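'Carboxyl esterase 2 (Tuber melanosporum Mel28, PDB 5MIF) probably hydrolyses carboxylic esters, as an alpha/beta-hydrolase-fold enzyme of the symbiotic truffle fungus that resembles archaeal carboxylesterases. Local coordinates at residues P152-Y156 against P157-E161; P237-T241 against D242-F246. All blocks are in the same frame, centred on the assembly; numbering follows the deposited sequence.

Contact 1: residues P152-Y156 against P157-E161; sequences PKVAY and PVPNE
P157 lies beneath the phenol ring of Y156. P157 CB stands 3.7 Å from the centroid of the Y156 ring and only 14° off the ring normal, a CH-pi contact over the face. Y156 carries CG anti to its own N (chi1 167°), which swings the ring back over the proline that follows, and its OH is hydrogen-bonded to E260 OE1. Replacing Y156 by an alanine is likely to leave P157 CB without its aromatic cover and E260 without this partner. P157 is the N-cap residue of helix 158-173, and a type VIa turn, with the cis Y156-P157 bond at its centre, leads the chain from the loop after strand 142-147 into this helix of the alpha/beta hydrolase fold. V158 closes the turn: its N donates to A155 O at 2.9 Å, with 158° at the hydrogen, while its CG1 packs 3.9 Å from V154 CB. P159 runs past V154 in the opposite sense, CG against V154 CG2 at 3.8 Å, and rests on F251 of helix 241-251. N160 is buried and brings OD1 to 3.6 Å from Y156 CD1, its amide plane nearly perpendicular to the ring; ND2 is bonded to S198 and E194 of helix 191-206.

Contact 2: residues P237-T241 against D242-F246; sequences PGLTT and DEIRF
T240 and E243 exchange hydrogen bonds across the first turn of helix 241-251. E243 N donates to T240 OG1 at 3.0 Å, with 162° at the hydrogen, and T240 N returns a bond of the same length to E243 OE1. With chi1 at 78°, T240 places OG1 between its own N and carbonyl carbon, facing the start of the helix. The glutamate chain, extended beyond CG, passes the threonine at about a right angle and reaches back to T240 N, which meets OE1 on the anti side and 24° out of the carboxylate plane. The other carboxylate oxygen, OE2, is bonded to S51, so both ends of the group are held and its rotation is restricted. This reciprocal pair is a capping box, with T240 as N-cap, and it starts the helix that follows the loop after helix 228-232 in this alpha/beta hydrolase.

The regular helical bonds begin at the same point: I244 N donates to T240 O and R245 N to T241 O, each at 3.1 Å. The aliphatic part of R245 also lies against T241 O, with CG 3.2 Å away, before the guanidinium continues to a salt bridge with E226, while the hydroxyl of T241 is hydrogen-bonded to P234 O, a tie back to the preceding loop.

Apolar contact is made by L239 and I244, whose side chains cross at about a right angle. L239 CD1 lies 3.7 Å from I244 CG1, and L239 CD2 is 3.9 Å from I244 CD1. I244 also touches F230 of helix 228-232, while L239 touches D287 and H317, both in loops, which with S190 probably form the Ser-His-Asp triad of this family.

Overall arrangement
Contacts 1 and 2 each occupy the N-terminal start of a helix and follow one another along the chain, 152-161 well before 237-246. Their centres are 20 Å apart and their nearest atoms about 8 Å, so they do not touch. Helix 241-251 connects them: contact 2 opens it, and its last residue, F251, meets P159 and N160 of contact 1 and forms a backbone hydrogen bond with Y156. Contact 2 reaches the presumed active site through L239, beside D287 and H317 of the probable triad. Contact 1 packs on helix 191-206, which begins just after S190, through N160 and E161.

Contact 1: residues P152-Y156 against P157-E161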
ATOM      1  N   PRO A 152      22.295  15.501 -21.151  1.00 48.60           N
ATOM      2  CA  PRO A 152      22.569  16.930 -20.959  1.00 42.61           C
ATOM      3  C   PRO A 152      22.228  17.793 -22.172  1.00 43.28           C
ATOM      4  O   PRO A 152      22.698  18.934 -22.236  1.00 45.32           O
ATOM      5  CB  PRO A 152      24.081  16.947 -20.704  1.00 47.12           C
ATOM      6  CG  PRO A 152      24.590  15.824 -21.582  1.00 47.32           C
ATOM      7  CD  PRO A 152      23.484  14.782 -21.653  1.00 47.99           C
ATOM      8  N   LYS A 153      21.419  17.285 -23.099  1.00 39.36           N
ATOM      9  CA  LYS A 153      20.978  18.089 -24.238  1.00 38.86           C
ATOM     10  C   LYS A 153      20.297  19.366 -23.737  1.00 41.79           C
ATOM     11  O   LYS A 153      20.419  20.432 -24.337  1.00 41.95           O
ATOM     12  CB  LYS A 153      20.051  17.280 -25.136  1.00 44.25           C
ATOM     13  CG  LYS A 153      20.632  15.904 -25.405  1.00 57.50           C
ATOM     14  CD  LYS A 153      20.022  15.179 -26.599  1.00 64.69           C
ATOM     15  CE  LYS A 153      20.798  13.881 -26.842  1.00 69.39           C
ATOM     16  NZ  LYS A 153      21.383  13.380 -25.547  1.00 69.43           N
ATOM     17  N   VAL A 154      19.563  19.244 -22.636  1.00 38.68           N
ATOM     18  CA  VAL A 154      19.069  20.403 -21.902  1.00 37.90           C
ATOM     19  C   VAL A 154      19.368  20.210 -20.422  1.00 36.53           C
ATOM     20  O   VAL A 154      19.890  19.171 -20.018  1.00 37.41           O
ATOM     21  CB  VAL A 154      17.560  20.615 -22.098  1.00 37.45           C
ATOM     22  CG1 VAL A 154      17.240  20.910 -23.560  1.00 35.60           C
ATOM     23  CG2 VAL A 154      16.777  19.397 -21.574  1.00 31.87           C
ATOM     24  N   ALA A 155      19.068  21.223 -19.617  1.00 36.12           N
ATOM     25  CA  ALA A 155      19.207  21.105 -18.174  1.00 34.87           C
ATOM     26  C   ALA A 155      18.013  21.732 -17.477  1.00 36.32           C
ATOM     27  O   ALA A 155      17.195  22.415 -18.110  1.00 36.96           O
ATOM     28  CB  ALA A 155      20.496  21.773 -17.704  1.00 35.00           C
ATOM     29  N   TYR A 156      17.921  21.513 -16.171  1.00 35.42           N
ATOM     30  CA  TYR A 156      16.950  22.231 -15.357  1.00 38.21           C
ATOM     31  C   TYR A 156      16.989  23.710 -15.720  1.00 38.84           C
ATOM     32  O   TYR A 156      18.072  24.269 -15.891  1.00 38.59           O
ATOM     33  CB  TYR A 156      17.259  22.043 -13.872  1.00 39.91           C
ATOM     34  CG  TYR A 156      16.500  22.994 -12.978  1.00 41.51           C
ATOM     35  CD1 TYR A 156      15.200  22.708 -12.580  1.00 36.64           C
ATOM     36  CD2 TYR A 156      17.080  24.181 -12.546  1.00 38.36           C
ATOM     37  CE1 TYR A 156      14.495  23.577 -11.791  1.00 40.03           C
ATOM     38  CE2 TYR A 156      16.384  25.059 -11.748  1.00 43.27           C
ATOM     39  CZ  TYR A 156      15.091  24.747 -11.364  1.00 41.11           C
ATOM     40  OH  TYR A 156      14.376  25.606 -10.576  1.00 40.24           O
ATOM     41  N   PRO A 157      15.821  24.365 -15.819  1.00 38.52           N
ATOM     42  CA  PRO A 157      14.439  23.918 -15.614  1.00 38.09           C
ATOM     43  C   PRO A 157      13.707  23.563 -16.902  1.00 35.97           C
ATOM     44  O   PRO A 157      12.475  23.592 -16.933  1.00 38.37           O
ATOM     45  CB  PRO A 157      13.789  25.148 -14.972  1.00 38.37           C
ATOM     46  CG  PRO A 157      14.451  26.285 -15.710  1.00 43.56           C
ATOM     47  CD  PRO A 157      15.882  25.829 -16.003  1.00 36.98           C
ATOM     48  N   VAL A 158      14.441  23.261 -17.965  1.00 37.12           N
ATOM     49  CA  VAL A 158      13.802  23.046 -19.252  1.00 33.54           C
ATOM     50  C   VAL A 158      12.888  21.796 -19.277  1.00 34.36           C
ATOM     51  O   VAL A 158      11.758  21.888 -19.754  1.00 34.90           O
ATOM     52  CB  VAL A 158      14.868  23.000 -20.388  1.00 36.81           C
ATOM     53  CG1 VAL A 158      14.250  22.566 -21.708  1.00 33.12           C
ATOM     54  CG2 VAL A 158      15.505  24.383 -20.540  1.00 34.90           C
ATOM     55  N   PRO A 159      13.352  20.636 -18.758  1.00 36.62           N
ATOM     56  CA  PRO A 159      12.404  19.507 -18.748  1.00 34.07           C
ATOM     57  C   PRO A 159      11.145  19.807 -17.904  1.00 38.84           C
ATOM     58  O   PRO A 159      10.034  19.414 -18.296  1.00 36.33           O
ATOM     59  CB  PRO A 159      13.220  18.357 -18.151  1.00 36.52           C
ATOM     60  CG  PRO A 159      14.684  18.734 -18.447  1.00 34.97           C
ATOM     61  CD  PRO A 159      14.697  20.237 -18.282  1.00 35.64           C
ATOM     62  N   ASN A 160      11.322  20.501 -16.781  1.00 33.25           N
ATOM     63  CA  ASN A 160      10.200  20.938 -15.966  1.00 33.90           C
ATOM     64  C   ASN A 160       9.206  21.775 -16.765  1.00 38.79           C
ATOM     65  O   ASN A 160       7.994  21.541 -16.710  1.00 35.61           O
ATOM     66  CB  ASN A 160      10.702  21.750 -14.775  1.00 34.40           C
ATOM     67  CG  ASN A 160      11.841  21.056 -14.045  1.00 38.64           C
ATOM     68  OD1 ASN A 160      12.901  20.818 -14.620  1.00 36.02           O
ATOM     69  ND2 ASN A 160      11.631  20.740 -12.775  1.00 33.66           N
ATOM     70  N   GLU A 161       9.725  22.759 -17.498  1.00 37.08           N
ATOM     71  CA  GLU A 161       8.877  23.668 -18.261  1.00 33.44           C
ATOM     72  C   GLU A 161       8.284  22.979 -19.482  1.00 36.22           C
ATOM     73  O   GLU A 161       7.192  23.337 -19.923  1.00 36.30           O
ATOM     74  CB  GLU A 161       9.647  24.927 -18.659  1.00 34.74           C
ATOM     75  CG  GLU A 161      10.077  25.802 -17.467  1.00 36.63           C
ATOM     76  CD  GLU A 161       8.915  26.474 -16.735  1.00 37.43           C
ATOM     77  OE1 GLU A 161       7.781  26.482 -17.251  1.00 42.77           O
ATOM     78  OE2 GLU A 161       9.144  27.039 -15.646  1.00 41.81           O
TER

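Contact 2: residues P237-T241 against D242-F246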
ATOM      1  N   PRO A 237      21.242  -1.775  -3.213  1.00 62.28           N
ATOM      2  CA  PRO A 237      21.040  -2.069  -4.641  1.00 55.92           C
ATOM      3  C   PRO A 237      19.931  -1.257  -5.310  1.00 54.59           C
ATOM      4  O   PRO A 237      19.051  -0.735  -4.635  1.00 59.26           O
ATOM      5  CB  PRO A 237      20.685  -3.561  -4.643  1.00 55.28           C
ATOM      6  CG  PRO A 237      20.195  -3.852  -3.258  1.00 57.65           C
ATOM      7  CD  PRO A 237      20.938  -2.928  -2.348  1.00 56.44           C
ATOM      8  N   GLY A 238      19.991  -1.150  -6.635  1.00 57.21           N
ATOM      9  CA  GLY A 238      18.952  -0.478  -7.396  1.00 58.03           C
ATOM     10  C   GLY A 238      19.210   0.996  -7.657  1.00 57.96           C
ATOM     11  O   GLY A 238      18.834   1.521  -8.705  1.00 61.17           O
ATOM     12  N   LEU A 239      19.843   1.661  -6.697  1.00 56.11           N
ATOM     13  CA  LEU A 239      20.153   3.079  -6.796  1.00 54.32           C
ATOM     14  C   LEU A 239      21.251   3.426  -5.802  1.00 56.58           C
ATOM     15  O   LEU A 239      21.084   3.240  -4.601  1.00 57.01           O
ATOM     16  CB  LEU A 239      18.917   3.933  -6.514  1.00 52.83           C
ATOM     17  CG  LEU A 239      19.175   5.441  -6.398  1.00 53.38           C
ATOM     18  CD1 LEU A 239      19.648   5.990  -7.732  1.00 52.26           C
ATOM     19  CD2 LEU A 239      17.954   6.215  -5.867  1.00 49.90           C
ATOM     20  N   THR A 240      22.359   3.971  -6.296  1.00 59.04           N
ATOM     21  CA  THR A 240      23.480   4.305  -5.426  1.00 62.89           C
ATOM     22  C   THR A 240      23.599   5.811  -5.253  1.00 59.49           C
ATOM     23  O   THR A 240      23.072   6.578  -6.056  1.00 60.05           O
ATOM     24  CB  THR A 240      24.807   3.767  -5.984  1.00 63.79           C
ATOM     25  OG1 THR A 240      25.268   4.626  -7.037  1.00 63.85           O
ATOM     26  CG2 THR A 240      24.622   2.349  -6.515  1.00 58.96           C
ATOM     27  N   THR A 241      24.301   6.234  -4.210  1.00 58.94           N
ATOM     28  CA  THR A 241      24.499   7.651  -3.967  1.00 63.01           C
ATOM     29  C   THR A 241      25.314   8.283  -5.098  1.00 64.31           C
ATOM     30  O   THR A 241      25.151   9.461  -5.398  1.00 62.69           O
ATOM     31  CB  THR A 241      25.195   7.906  -2.619  1.00 67.12           C
ATOM     32  OG1 THR A 241      26.246   6.946  -2.436  1.00 70.41           O
ATOM     33  CG2 THR A 241      24.200   7.789  -1.474  1.00 66.56           C
ATOM     34  N   ASP A 242      26.189   7.502  -5.724  1.00 60.77           N
ATOM     35  CA  ASP A 242      26.976   8.001  -6.846  1.00 63.71           C
ATOM     36  C   ASP A 242      26.120   8.269  -8.075  1.00 63.41           C
ATOM     37  O   ASP A 242      26.319   9.265  -8.772  1.00 62.49           O
ATOM     38  CB  ASP A 242      28.099   7.027  -7.200  1.00 63.60           C
ATOM     39  CG  ASP A 242      29.234   7.063  -6.195  1.00 70.90           C
ATOM     40  OD1 ASP A 242      29.257   7.990  -5.351  1.00 67.18           O
ATOM     41  OD2 ASP A 242      30.113   6.176  -6.264  1.00 73.97           O
ATOM     42  N   GLU A 243      25.180   7.374  -8.353  1.00 62.49           N
ATOM     43  CA  GLU A 243      24.282   7.557  -9.483  1.00 56.60           C
ATOM     44  C   GLU A 243      23.413   8.801  -9.276  1.00 56.61           C
ATOM     45  O   GLU A 243      23.140   9.548 -10.217  1.00 57.35           O
ATOM     46  CB  GLU A 243      23.417   6.314  -9.675  1.00 59.87           C
ATOM     47  CG  GLU A 243      24.159   5.109 -10.247  1.00 62.15           C
ATOM     48  CD  GLU A 243      23.317   3.836 -10.235  1.00 61.44           C
ATOM     49  OE1 GLU A 243      22.511   3.649  -9.288  1.00 59.06           O
ATOM     50  OE2 GLU A 243      23.425   3.054 -11.205  1.00 56.59           O
ATOM     51  N   ILE A 244      23.008   9.030  -8.032  1.00 54.87           N
ATOM     52  CA  ILE A 244      22.226  10.207  -7.667  1.00 58.89           C
ATOM     53  C   ILE A 244      22.990  11.504  -7.938  1.00 58.23           C
ATOM     54  O   ILE A 244      22.447  12.459  -8.507  1.00 54.29           O
ATOM     55  CB  ILE A 244      21.807  10.163  -6.179  1.00 54.92           C
ATOM     56  CG1 ILE A 244      20.801   9.035  -5.940  1.00 56.45           C
ATOM     57  CG2 ILE A 244      21.208  11.489  -5.739  1.00 52.11           C
ATOM     58  CD1 ILE A 244      20.329   8.940  -4.498  1.00 54.16           C
ATOM     59  N   ARG A 245      24.255  11.531  -7.530  1.00 58.15           N
ATOM     60  CA  ARG A 245      25.080  12.721  -7.694  1.00 57.47           C
ATOM     61  C   ARG A 245      25.321  12.999  -9.165  1.00 52.25           C
ATOM     62  O   ARG A 245      25.256  14.145  -9.602  1.00 50.56           O
ATOM     63  CB  ARG A 245      26.414  12.536  -6.987  1.00 60.32           C
ATOM     64  CG  ARG A 245      26.285  12.402  -5.503  1.00 65.87           C
ATOM     65  CD  ARG A 245      27.593  11.961  -4.896  1.00 69.62           C
ATOM     66  NE  ARG A 245      27.425  11.617  -3.492  1.00 73.35           N
ATOM     67  CZ  ARG A 245      27.275  12.514  -2.525  1.00 79.51           C
ATOM     68  NH1 ARG A 245      27.260  13.811  -2.814  1.00 79.88           N
ATOM     69  NH2 ARG A 245      27.126  12.117  -1.267  1.00 84.80           N
ATOM     70  N   PHE A 246      25.581  11.934  -9.918  1.00 49.03           N
ATOM     71  CA  PHE A 246      25.769  12.034 -11.355  1.00 47.18           C
ATOM     72  C   PHE A 246      24.536  12.614 -12.051  1.00 54.47           C
ATOM     73  O   PHE A 246      24.645  13.553 -12.843  1.00 50.93           O
ATOM     74  CB  PHE A 246      26.115  10.660 -11.936  1.00 48.85           C
ATOM     75  CG  PHE A 246      26.375  10.673 -13.416  1.00 54.97           C
ATOM     76  CD1 PHE A 246      25.333  10.552 -14.322  1.00 55.91           C
ATOM     77  CD2 PHE A 246      27.662  10.828 -13.905  1.00 56.29           C
ATOM     78  CE1 PHE A 246      25.574  10.571 -15.689  1.00 57.66           C
ATOM     79  CE2 PHE A 246      27.906  10.855 -15.261  1.00 53.19           C
ATOM     80  CZ  PHE A 246      26.868  10.725 -16.157  1.00 59.42           C
TER